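PDB 3OP2: putative mandelate racemase from Bordetella bronchiseptica, which probably catalyses an acid-base reaction on a carboxylate substrate, as in the mandelate racemase group of the enolase superfamily, and binds magnesium with 2-oxoglutarate here. Local coordinates for residues Tyr142-Tyr147 against Ala169-Val174; Glu197-Ala202 against Cys223-Glu228; His304-Ile309 against Met327-Ile332. All coordinates share one frame; numbering follows the deposited sequence.

Contact 1. Residues Tyr142-Tyr147 against Ala169-Val174; sequences YASSIY and AAKLKV. With AKG (2-oxoglutaric acid), chain D.
Tyr142-Tyr147 and Ala169-Val174 lie on neighbouring parallel strands of the barrel domain, joined as a beta-alpha-beta unit through helix 152-164. Straight bonds flank an irregular middle, where the first strand holds one residue more between its two pairings (Ala143 to Ile146 against Ala170 to Leu172) and a cis peptide bond precedes Ser145. Ala143 N donates to Ala169 O at 3.0 Å, and Lys173 N to Ile146 O at 2.8 Å with an almost straight N-H...O angle of 178°.

Two lysines carry the contact on the ligand side. The Lys171 chain crosses the Tyr142 ring at a slant, its CB 3.6 Å from Tyr142 CE1. A bend at chi3 (81°) then brings the ammonium back to the tyrosine hydroxyl, where Lys171 NZ donates to Tyr142 OH at 3.0 Å. The same Lys171 NZ bonds 2-oxoglutarate O2 at 2.9 Å and forms salt bridges with Glu227 and Glu329. Lys173 stays extended until a turn at chi4 (58°). Lys173 NZ donates to Ser145 OG at 2.8 Å. Lys173 NZ also donates to 2-oxoglutarate O4, on the distal carboxylate, at 2.7 Å. The two lysines thus hold opposite ends of the bound acid. A lysine pair of this kind, on one strand, is familiar from the mandelate racemase family.

The other face is apolar. Ile146 CG2 meets Leu172 CD1 at 3.8 Å. Ala143 and Ala170 lie on the same face, farther toward the strand starts. Helices 152-164 and 178-192 cover this face, strand 328-331 continues the sheet beyond Tyr142, and strand 197-201 continues it beyond Ala170.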
loop_
_atom_site.group_PDB
_atom_site.type_symbol
_atom_site.label_atom_id
_atom_site.label_comp_id
_atom_site.label_asym_id
_atom_site.label_seq_id
_atom_site.Cartn_x
_atom_site.Cartn_y
_atom_site.Cartn_z
ATOM N N TYR A 142 23.162 -11.941 12.451
ATOM C CA TYR A 142 23.590 -10.739 13.158
ATOM C C TYR A 142 22.624 -10.391 14.298
ATOM O O TYR A 142 21.426 -10.707 14.231
ATOM C CB TYR A 142 23.847 -9.559 12.200
ATOM C CG TYR A 142 22.628 -8.900 11.614
ATOM C CD1 TYR A 142 22.005 -7.836 12.277
ATOM C CD2 TYR A 142 22.110 -9.305 10.384
ATOM C CE1 TYR A 142 20.889 -7.203 11.740
ATOM C CE2 TYR A 142 20.984 -8.669 9.832
ATOM C CZ TYR A 142 20.387 -7.618 10.521
ATOM O OH TYR A 142 19.269 -6.989 10.007
ATOM N N ALA A 143 23.168 -9.762 15.337
ATOM C CA ALA A 143 22.396 -9.325 16.507
ATOM C C ALA A 143 21.723 -7.996 16.247
ATOM O O ALA A 143 22.392 -7.008 15.966
ATOM C CB ALA A 143 23.304 -9.217 17.741
ATOM N N SER A 144 20.398 -7.971 16.351
ATOM C CA SER A 144 19.626 -6.750 16.087
ATOM C C SER A 144 18.744 -6.345 17.279
ATOM O O SER A 144 17.856 -7.102 17.676
ATOM C CB SER A 144 18.759 -6.923 14.841
ATOM O OG SER A 144 17.976 -5.766 14.607
ATOM N N SER A 145 18.961 -5.158 17.841
ATOM C CA SER A 145 19.983 -4.200 17.412
ATOM C C SER A 145 20.433 -3.364 18.603
ATOM O O SER A 145 19.747 -3.300 19.624
ATOM C CB SER A 145 19.446 -3.278 16.302
ATOM O OG SER A 145 18.192 -2.716 16.652
ATOM N N ILE A 146 21.594 -2.737 18.473
ATOM C CA ILE A 146 22.105 -1.846 19.499
ATOM C C ILE A 146 21.437 -0.480 19.328
ATOM O O ILE A 146 21.419 0.081 18.226
ATOM C CB ILE A 146 23.647 -1.715 19.427
ATOM C CG1 ILE A 146 24.319 -3.096 19.530
ATOM C CG2 ILE A 146 24.157 -0.787 20.520
ATOM C CD1 ILE A 146 25.840 -3.085 19.378
ATOM N N TYR A 147 20.878 0.033 20.422
ATOM C CA TYR A 147 20.225 1.342 20.444
ATOM C C TYR A 147 21.231 2.482 20.262
ATOM O O TYR A 147 22.396 2.360 20.645
ATOM C CB TYR A 147 19.458 1.511 21.756
ATOM C CG TYR A 147 18.367 2.551 21.709
ATOM C CD1 TYR A 147 17.227 2.361 20.928
ATOM C CD2 TYR A 147 18.462 3.718 22.461
ATOM C CE1 TYR A 147 16.207 3.309 20.895
ATOM C CE2 TYR A 147 17.450 4.675 22.433
ATOM C CZ TYR A 147 16.331 4.466 21.649
ATOM O OH TYR A 147 15.331 5.413 21.625
ATOM N N ALA A 169 28.596 -10.595 13.831
ATOM C CA ALA A 169 28.044 -9.371 13.276
ATOM C C ALA A 169 26.917 -8.832 14.139
ATOM O O ALA A 169 26.151 -9.612 14.728
ATOM C CB ALA A 169 27.528 -9.621 11.839
ATOM N N ALA A 170 26.800 -7.502 14.179
ATOM C CA ALA A 170 25.725 -6.818 14.899
ATOM C C ALA A 170 25.310 -5.504 14.219
ATOM O O ALA A 170 26.105 -4.892 13.503
ATOM C CB ALA A 170 26.131 -6.560 16.339
ATOM N N LYS A 171 24.064 -5.083 14.453
ATOM C CA LYS A 171 23.542 -3.841 13.876
ATOM C C LYS A 171 23.340 -2.737 14.922
ATOM O O LYS A 171 22.775 -2.976 16.004
ATOM C CB LYS A 171 22.238 -4.113 13.121
ATOM C CG LYS A 171 21.719 -2.964 12.262
ATOM C CD LYS A 171 20.715 -3.493 11.247
ATOM C CE LYS A 171 19.343 -3.675 11.871
ATOM N NZ LYS A 171 18.369 -4.326 10.948
ATOM N N LEU A 172 23.798 -1.534 14.577
ATOM C CA LEU A 172 23.647 -0.348 15.414
ATOM C C LEU A 172 22.675 0.673 14.800
ATOM O O LEU A 172 22.753 0.997 13.611
ATOM C CB LEU A 172 25.016 0.298 15.642
ATOM C CG LEU A 172 25.106 1.703 16.262
ATOM C CD1 LEU A 172 25.008 1.650 17.786
ATOM C CD2 LEU A 172 26.402 2.363 15.871
ATOM N N LYS A 173 21.761 1.177 15.623
ATOM C CA LYS A 173 20.907 2.289 15.239
ATOM C C LYS A 173 21.718 3.582 15.213
ATOM O O LYS A 173 22.552 3.822 16.086
ATOM C CB LYS A 173 19.703 2.416 16.178
ATOM C CG LYS A 173 18.594 1.424 15.853
ATOM C CD LYS A 173 17.428 1.536 16.832
ATOM C CE LYS A 173 16.199 0.808 16.316
ATOM N NZ LYS A 173 16.465 -0.637 16.051
ATOM N N VAL A 174 21.484 4.384 14.174
ATOM C CA VAL A 174 22.207 5.633 13.948
ATOM C C VAL A 174 21.239 6.664 13.378
ATOM O O VAL A 174 20.081 6.353 13.107
ATOM C CB VAL A 174 23.401 5.462 12.953
ATOM C CG1 VAL A 174 24.430 4.433 13.454
ATOM C CG2 VAL A 174 22.905 5.110 11.540
HETATM C C1 AKG D . 14.889 -3.510 12.060
HETATM O O1 AKG D . 14.606 -4.572 12.647
HETATM O O2 AKG D . 15.635 -3.488 11.049
HETATM C C2 AKG D . 14.322 -2.245 12.526
HETATM O O5 AKG D . 14.591 -1.228 11.901
HETATM C C3 AKG D . 13.386 -2.161 13.715
HETATM C C4 AKG D . 14.081 -2.575 15.011
HETATM C C5 AKG D . 13.404 -1.988 16.244
HETATM O O3 AKG D . 12.151 -1.966 16.338
HETATM O O4 AKG D . 14.132 -1.549 17.164
#

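Contact 2. Residues Glu197-Ala202 against Cys223-Glu228; sequences EILVDA and CYWFEE. With MG (magnesium ion), chain C; AKG (2-oxoglutaric acid), chain D.
Asp201 and Glu227 both hold CG anti to the backbone N (chi1 -169° and 178°), which carries both carboxylates to one magnesium ion. The Glu227 chain stays extended to its carboxylate, while Asp201 is shorter and crosses it obliquely. Asp201 OD2 and Glu227 OE2 each bind the metal at 2.1 Å. These two oxygens are close neighbours, and the shared cation probably offsets their repulsion. Glu254, a water and two oxygens of 2-oxoglutarate, O2 and O5, complete the shell.

The remaining oxygens have other partners. Glu227 OE1 forms a salt bridge with Lys171 and a hydrogen bond with Gln275. Asp201 OD1 accepts from the backbone of Asn203 and from the metal-bound water.

Nearer the start of the strands, Trp225 takes chi1 75°, with CG between its backbone N and carbonyl carbon. This lays the indole against Leu199. Leu199 CD2 sits over one face, 3.7 Å from the centroid of the six-membered ring of Trp225, a CH-pi contact. Val200 O lies at the indole edge. On the other side of the sheet Val200 CG1 packs against Phe226 CD1 at 3.8 Å, next to helix 208-220.

The backbones run parallel and share three sound hydrogen bonds. Tyr224 N donates to Ile198 O at 2.8 Å, Glu227 N to Val200 O at 2.9 Å, and Ala202 N to Glu227 O at 2.8 Å. The bond from Val200 N to Trp225 O is weak, and Trp225 N is buried without a partner. Acidic ligands at the C-terminal ends of successive barrel strands, here 197-201 and 225-227, are the hallmark of the enolase superfamily metal site.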
loop_
_atom_site.group_PDB
_atom_site.type_symbol
_atom_site.label_atom_id
_atom_site.label_comp_id
_atom_site.label_asym_id
_atom_site.label_seq_id
_atom_site.Cartn_x
_atom_site.Cartn_y
_atom_site.Cartn_z
ATOM N N GLU A 197 31.522 -7.890 11.703
ATOM C CA GLU A 197 30.778 -6.971 10.842
ATOM C C GLU A 197 29.933 -6.026 11.693
ATOM O O GLU A 197 29.251 -6.445 12.640
ATOM C CB GLU A 197 29.905 -7.702 9.822
ATOM C CG GLU A 197 30.680 -8.578 8.848
ATOM C CD GLU A 197 31.744 -7.825 8.050
ATOM O OE1 GLU A 197 31.649 -6.586 7.898
ATOM O OE2 GLU A 197 32.681 -8.487 7.564
ATOM N N ILE A 198 30.012 -4.746 11.353
ATOM C CA ILE A 198 29.191 -3.726 11.977
ATOM C C ILE A 198 28.235 -3.200 10.922
ATOM O O ILE A 198 28.653 -2.662 9.892
ATOM C CB ILE A 198 30.045 -2.586 12.615
ATOM C CG1 ILE A 198 31.076 -3.171 13.591
ATOM C CG2 ILE A 198 29.141 -1.583 13.322
ATOM C CD1 ILE A 198 32.002 -2.132 14.247
ATOM N N LEU A 199 26.951 -3.421 11.165
ATOM C CA LEU A 199 25.879 -2.923 10.326
ATOM C C LEU A 199 25.284 -1.700 11.012
ATOM O O LEU A 199 25.427 -1.528 12.230
ATOM C CB LEU A 199 24.799 -3.988 10.160
ATOM C CG LEU A 199 25.089 -5.258 9.365
ATOM C CD1 LEU A 199 26.351 -5.964 9.840
ATOM C CD2 LEU A 199 23.897 -6.182 9.479
ATOM N N VAL A 200 24.599 -0.866 10.236
ATOM C CA VAL A 200 24.055 0.383 10.744
ATOM C C VAL A 200 22.651 0.569 10.171
ATOM O O VAL A 200 22.414 0.182 9.039
ATOM C CB VAL A 200 25.047 1.505 10.368
ATOM C CG1 VAL A 200 24.391 2.713 9.734
ATOM C CG2 VAL A 200 25.968 1.814 11.518
ATOM N N ASP A 201 21.718 1.113 10.963
ATOM C CA ASP A 201 20.309 1.294 10.536
ATOM C C ASP A 201 19.855 2.709 10.909
ATOM O O ASP A 201 19.850 3.072 12.098
ATOM C CB ASP A 201 19.398 0.241 11.203
ATOM C CG ASP A 201 17.981 0.190 10.616
ATOM O OD1 ASP A 201 17.459 1.196 10.073
ATOM O OD2 ASP A 201 17.351 -0.893 10.715
ATOM N N ALA A 202 19.483 3.507 9.908
ATOM C CA ALA A 202 19.118 4.909 10.169
ATOM C C ALA A 202 17.611 5.124 10.298
ATOM O O ALA A 202 17.165 6.200 10.665
ATOM C CB ALA A 202 19.703 5.833 9.103
ATOM N N CYS A 223 31.896 -0.225 7.818
ATOM C CA CYS A 223 30.591 -0.827 8.045
ATOM C C CYS A 223 30.113 -1.688 6.864
ATOM O O CYS A 223 30.410 -1.402 5.701
ATOM C CB CYS A 223 29.561 0.258 8.367
ATOM S SG CYS A 223 29.870 1.119 9.956
ATOM N N TYR A 224 29.359 -2.733 7.174
ATOM C CA TYR A 224 28.914 -3.697 6.178
ATOM C C TYR A 224 27.795 -3.106 5.320
ATOM O O TYR A 224 27.842 -3.174 4.089
ATOM C CB TYR A 224 28.471 -4.979 6.878
ATOM C CG TYR A 224 28.106 -6.125 5.973
ATOM C CD1 TYR A 224 29.080 -7.001 5.498
ATOM C CD2 TYR A 224 26.782 -6.342 5.600
ATOM C CE1 TYR A 224 28.745 -8.061 4.673
ATOM C CE2 TYR A 224 26.434 -7.402 4.772
ATOM C CZ TYR A 224 27.419 -8.253 4.313
ATOM O OH TYR A 224 27.068 -9.312 3.500
ATOM N N TRP A 225 26.783 -2.539 5.969
ATOM C CA TRP A 225 25.728 -1.827 5.253
ATOM C C TRP A 225 25.188 -0.625 5.993
ATOM O O TRP A 225 25.456 -0.433 7.184
ATOM C CB TRP A 225 24.598 -2.756 4.780
ATOM C CG TRP A 225 23.597 -3.268 5.809
ATOM C CD1 TRP A 225 23.003 -2.561 6.820
ATOM C CD2 TRP A 225 23.016 -4.586 5.850
ATOM N NE1 TRP A 225 22.121 -3.371 7.504
ATOM C CE2 TRP A 225 22.113 -4.614 6.932
ATOM C CE3 TRP A 225 23.192 -5.751 5.083
ATOM C CZ2 TRP A 225 21.376 -5.762 7.274
ATOM C CZ3 TRP A 225 22.470 -6.901 5.424
ATOM C CH2 TRP A 225 21.573 -6.895 6.522
ATOM N N PHE A 226 24.414 0.157 5.246
ATOM C CA PHE A 226 23.792 1.372 5.672
ATOM C C PHE A 226 22.309 1.133 5.349
ATOM O O PHE A 226 21.883 1.224 4.187
ATOM C CB PHE A 226 24.378 2.526 4.820
ATOM C CG PHE A 226 23.975 3.939 5.260
ATOM C CD1 PHE A 226 23.287 4.176 6.449
ATOM C CD2 PHE A 226 24.344 5.036 4.477
ATOM C CE1 PHE A 226 22.948 5.510 6.845
ATOM C CE2 PHE A 226 24.027 6.361 4.849
ATOM C CZ PHE A 226 23.328 6.602 6.038
ATOM N N GLU A 227 21.531 0.828 6.383
ATOM C CA GLU A 227 20.133 0.407 6.240
ATOM C C GLU A 227 19.165 1.583 6.404
ATOM O O GLU A 227 19.358 2.450 7.274
ATOM C CB GLU A 227 19.819 -0.719 7.258
ATOM C CG GLU A 227 18.352 -1.233 7.241
ATOM C CD GLU A 227 18.135 -2.485 8.104
ATOM O OE1 GLU A 227 19.098 -3.209 8.411
ATOM O OE2 GLU A 227 16.970 -2.755 8.461
ATOM N N GLU A 228 18.132 1.608 5.561
ATOM C CA GLU A 228 17.186 2.731 5.484
ATOM C C GLU A 228 17.861 4.096 5.758
ATOM O O GLU A 228 17.523 4.788 6.729
ATOM C CB GLU A 228 15.991 2.501 6.418
ATOM C CG GLU A 228 15.106 1.305 6.030
ATOM C CD GLU A 228 13.726 1.362 6.692
ATOM O OE1 GLU A 228 13.650 1.517 7.932
ATOM O OE2 GLU A 228 12.715 1.247 5.968
HETATM MG MG MG C . 15.665 -1.792 9.762
HETATM C C1 AKG D . 14.889 -3.510 12.060
HETATM O O1 AKG D . 14.606 -4.572 12.647
HETATM O O2 AKG D . 15.635 -3.488 11.049
HETATM C C2 AKG D . 14.322 -2.245 12.526
HETATM O O5 AKG D . 14.591 -1.228 11.901
HETATM C C3 AKG D . 13.386 -2.161 13.715
HETATM C C4 AKG D . 14.081 -2.575 15.011
HETATM C C5 AKG D . 13.404 -1.988 16.244
HETATM O O3 AKG D . 12.151 -1.966 16.338
HETATM O O4 AKG D . 14.132 -1.549 17.164
HETATM O O HOH W 1 15.319 0.186 9.042
#

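Contact 3. Residues His304-Ile309 against Met327-Ile332; sequences HTFNDI and MFEWDI. With AKG (2-oxoglutaric acid), chain D.
Thr305 and Glu329 join the loop after strand 300-301 to strand 328-331, at the ligand-binding end of the enolase-type barrel. Glu329 is fully extended, with CG opposite the backbone N (chi1 -180°). Its carboxylate therefore reaches past Thr305 to the ligand. Thr305 N donates to Glu329 OE1 at 3.0 Å, meeting it on the anti side, slightly out of the carboxylate plane. The other oxygen, Glu329 OE2, lies 2.6 Å from 2-oxoglutarate O1; it is also held by Lys171 and Ser144.

Thr305 uses both branches. Thr305 OG1 donates to Glu329 O at 2.8 Å, approaching from above the carbonyl plane, and also accepts from a water that bridges to Asp331 N. The CG2 branch of Thr305 goes to Phe328 instead, over a face of the ring, with CG2 4.0 Å from the ring centroid.

His304 turns its ring so that His304 CD2 is 3.4 Å from Glu329 OE1, the ring and carboxylate planes 75° apart. Its ND1 bonds Asp277.

Phe306, with chi1 -163°, sets its ring between Asp331 and the ligand. Asp331 CG lies over one face and 2-oxoglutarate C4 over the opposite one. Asp331 OD1 is hydrogen-bonded to Thr333 and lies 3.3 Å from Phe306 CE2, a van der Waals approach.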
loop_
_atom_site.group_PDB
_atom_site.type_symbol
_atom_site.label_atom_id
_atom_site.label_comp_id
_atom_site.label_asym_id
_atom_site.label_seq_id
_atom_site.Cartn_x
_atom_site.Cartn_y
_atom_site.Cartn_z
ATOM N N HIS A 304 14.572 -8.518 6.291
ATOM C CA HIS A 304 14.130 -8.137 7.626
ATOM C C HIS A 304 13.259 -9.284 8.132
ATOM O O HIS A 304 12.434 -9.797 7.368
ATOM C CB HIS A 304 13.297 -6.874 7.506
ATOM C CG HIS A 304 12.571 -6.497 8.755
ATOM N ND1 HIS A 304 11.341 -7.027 9.088
ATOM C CD2 HIS A 304 12.890 -5.626 9.741
ATOM C CE1 HIS A 304 10.937 -6.497 10.229
ATOM N NE2 HIS A 304 11.860 -5.648 10.647
ATOM N N THR A 305 13.435 -9.686 9.393
ATOM C CA THR A 305 12.745 -10.882 9.932
ATOM C C THR A 305 11.943 -10.611 11.228
ATOM O O THR A 305 11.216 -11.481 11.722
ATOM C CB THR A 305 13.741 -12.038 10.237
ATOM O OG1 THR A 305 14.519 -11.712 11.395
ATOM C CG2 THR A 305 14.676 -12.324 9.061
ATOM N N PHE A 306 12.087 -9.390 11.731
ATOM C CA PHE A 306 11.749 -8.946 13.078
ATOM C C PHE A 306 10.240 -8.873 13.364
ATOM O O PHE A 306 9.567 -7.947 12.901
ATOM C CB PHE A 306 12.373 -7.537 13.204
ATOM C CG PHE A 306 12.521 -7.010 14.610
ATOM C CD1 PHE A 306 11.415 -6.594 15.343
ATOM C CD2 PHE A 306 13.795 -6.837 15.160
ATOM C CE1 PHE A 306 11.562 -6.062 16.632
ATOM C CE2 PHE A 306 13.967 -6.311 16.458
ATOM C CZ PHE A 306 12.846 -5.915 17.191
ATOM N N ASN A 307 9.720 -9.854 14.100
ATOM C CA ASN A 307 8.418 -9.741 14.816
ATOM C C ASN A 307 8.175 -10.909 15.766
ATOM O O ASN A 307 7.938 -10.715 16.964
ATOM C CB ASN A 307 7.203 -9.601 13.882
ATOM C CG ASN A 307 5.951 -9.109 14.620
ATOM O OD1 ASN A 307 5.856 -7.936 14.978
ATOM N ND2 ASN A 307 4.987 -9.998 14.835
ATOM N N ASP A 308 8.221 -12.119 15.218
ATOM C CA ASP A 308 7.951 -13.333 15.979
ATOM C C ASP A 308 8.675 -14.512 15.345
ATOM O O ASP A 308 9.259 -14.386 14.254
ATOM C CB ASP A 308 6.439 -13.589 16.056
ATOM C CG ASP A 308 5.779 -13.611 14.684
ATOM O OD1 ASP A 308 5.957 -14.604 13.958
ATOM O OD2 ASP A 308 5.074 -12.647 14.329
ATOM N N ILE A 309 8.627 -15.659 16.014
ATOM C CA ILE A 309 9.361 -16.841 15.551
ATOM C C ILE A 309 8.888 -17.363 14.187
ATOM O O ILE A 309 9.648 -17.986 13.440
ATOM C CB ILE A 309 9.352 -17.967 16.606
ATOM C CG1 ILE A 309 10.506 -18.953 16.353
ATOM C CG2 ILE A 309 7.993 -18.666 16.661
ATOM C CD1 ILE A 309 11.913 -18.343 16.460
HETATM N N MSE A 327 23.285 -12.736 5.849
HETATM C CA MSE A 327 23.430 -11.715 6.901
HETATM C C MSE A 327 22.062 -11.606 7.554
HETATM O O MSE A 327 21.292 -10.672 7.268
HETATM C CB MSE A 327 23.897 -10.370 6.326
HETATM C CG MSE A 327 24.248 -9.303 7.398
HETATM SE SE MSE A 327 25.569 -9.857 8.759
HETATM C CE MSE A 327 27.201 -9.688 7.717
ATOM N N PHE A 328 21.773 -12.599 8.410
ATOM C CA PHE A 328 20.413 -12.902 8.835
ATOM C C PHE A 328 20.070 -12.250 10.171
ATOM O O PHE A 328 20.713 -12.511 11.194
ATOM C CB PHE A 328 20.208 -14.420 8.901
ATOM C CG PHE A 328 18.764 -14.845 9.120
ATOM C CD1 PHE A 328 17.889 -14.965 8.046
ATOM C CD2 PHE A 328 18.291 -15.131 10.401
ATOM C CE1 PHE A 328 16.552 -15.362 8.242
ATOM C CE2 PHE A 328 16.957 -15.525 10.616
ATOM C CZ PHE A 328 16.091 -15.644 9.539
ATOM N N GLU A 329 19.042 -11.410 10.138
ATOM C CA GLU A 329 18.621 -10.628 11.285
ATOM C C GLU A 329 18.078 -11.505 12.404
ATOM O O GLU A 329 17.098 -12.251 12.211
ATOM C CB GLU A 329 17.573 -9.594 10.879
ATOM C CG GLU A 329 17.108 -8.745 12.042
ATOM C CD GLU A 329 16.200 -7.610 11.633
ATOM O OE1 GLU A 329 15.349 -7.799 10.736
ATOM O OE2 GLU A 329 16.341 -6.527 12.231
ATOM N N TRP A 330 18.726 -11.410 13.563
ATOM C CA TRP A 330 18.221 -12.050 14.766
ATOM C C TRP A 330 17.838 -11.013 15.823
ATOM O O TRP A 330 18.698 -10.427 16.466
ATOM C CB TRP A 330 19.193 -13.098 15.336
ATOM C CG TRP A 330 18.459 -14.086 16.220
ATOM C CD1 TRP A 330 18.205 -13.953 17.554
ATOM C CD2 TRP A 330 17.838 -15.327 15.817
ATOM N NE1 TRP A 330 17.488 -15.037 18.013
ATOM C CE2 TRP A 330 17.243 -15.889 16.965
ATOM C CE3 TRP A 330 17.736 -16.018 14.600
ATOM C CZ2 TRP A 330 16.552 -17.116 16.934
ATOM C CZ3 TRP A 330 17.050 -17.245 14.574
ATOM C CH2 TRP A 330 16.473 -17.776 15.737
ATOM N N ASP A 331 16.526 -10.794 15.959
ATOM C CA ASP A 331 15.935 -9.942 17.001
ATOM C C ASP A 331 16.400 -10.434 18.374
ATOM O O ASP A 331 16.014 -11.515 18.812
ATOM C CB ASP A 331 14.393 -9.980 16.860
ATOM C CG ASP A 331 13.638 -9.468 18.094
ATOM O OD1 ASP A 331 14.167 -8.604 18.832
ATOM O OD2 ASP A 331 12.484 -9.930 18.299
ATOM N N ILE A 332 17.257 -9.656 19.026
ATOM C CA ILE A 332 17.829 -10.081 20.302
ATOM C C ILE A 332 17.140 -9.462 21.545
ATOM O O ILE A 332 17.577 -9.679 22.680
ATOM C CB ILE A 332 19.376 -9.875 20.347
ATOM C CG1 ILE A 332 19.779 -8.486 19.846
ATOM C CG2 ILE A 332 20.082 -10.936 19.513
ATOM C CD1 ILE A 332 19.376 -7.311 20.753
HETATM C C1 AKG D . 14.889 -3.510 12.060
HETATM O O1 AKG D . 14.606 -4.572 12.647
HETATM O O2 AKG D . 15.635 -3.488 11.049
HETATM C C2 AKG D . 14.322 -2.245 12.526
HETATM O O5 AKG D . 14.591 -1.228 11.901
HETATM C C3 AKG D . 13.386 -2.161 13.715
HETATM C C4 AKG D . 14.081 -2.575 15.011
HETATM C C5 AKG D . 13.404 -1.988 16.244
HETATM O O3 AKG D . 12.151 -1.966 16.338
HETATM O O4 AKG D . 14.132 -1.549 17.164
HETATM O O HOH W 2 14.204 -11.372 14.164
HETATM O O HOH W 3 11.439 -11.135 15.888
#

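Overall arrangement
All three contacts are buried and all touch 2-oxoglutarate. Contacts 1 and 2 are parallel strand pairs in the same sheet, and strands 169-173 and 197-201 lie side by side, with probable backbone bonds from Leu172 to Leu199 and Asp201; strand 328-331 of contact 3 joins the same sheet beside strand 139-146. Contact 3 pairs a loop with a strand, buries less surface and relies on side-chain and water bonds. It meets contact 1 where Tyr142 lies beside strand 328-331, and contact 2 where Met327, a selenomethionine, packs on Trp225. The chemistry differs around the ligand: contact 1 supplies ammonium groups, contact 2 metal-binding carboxylates, and contact 3 a glutamate and an aromatic wall.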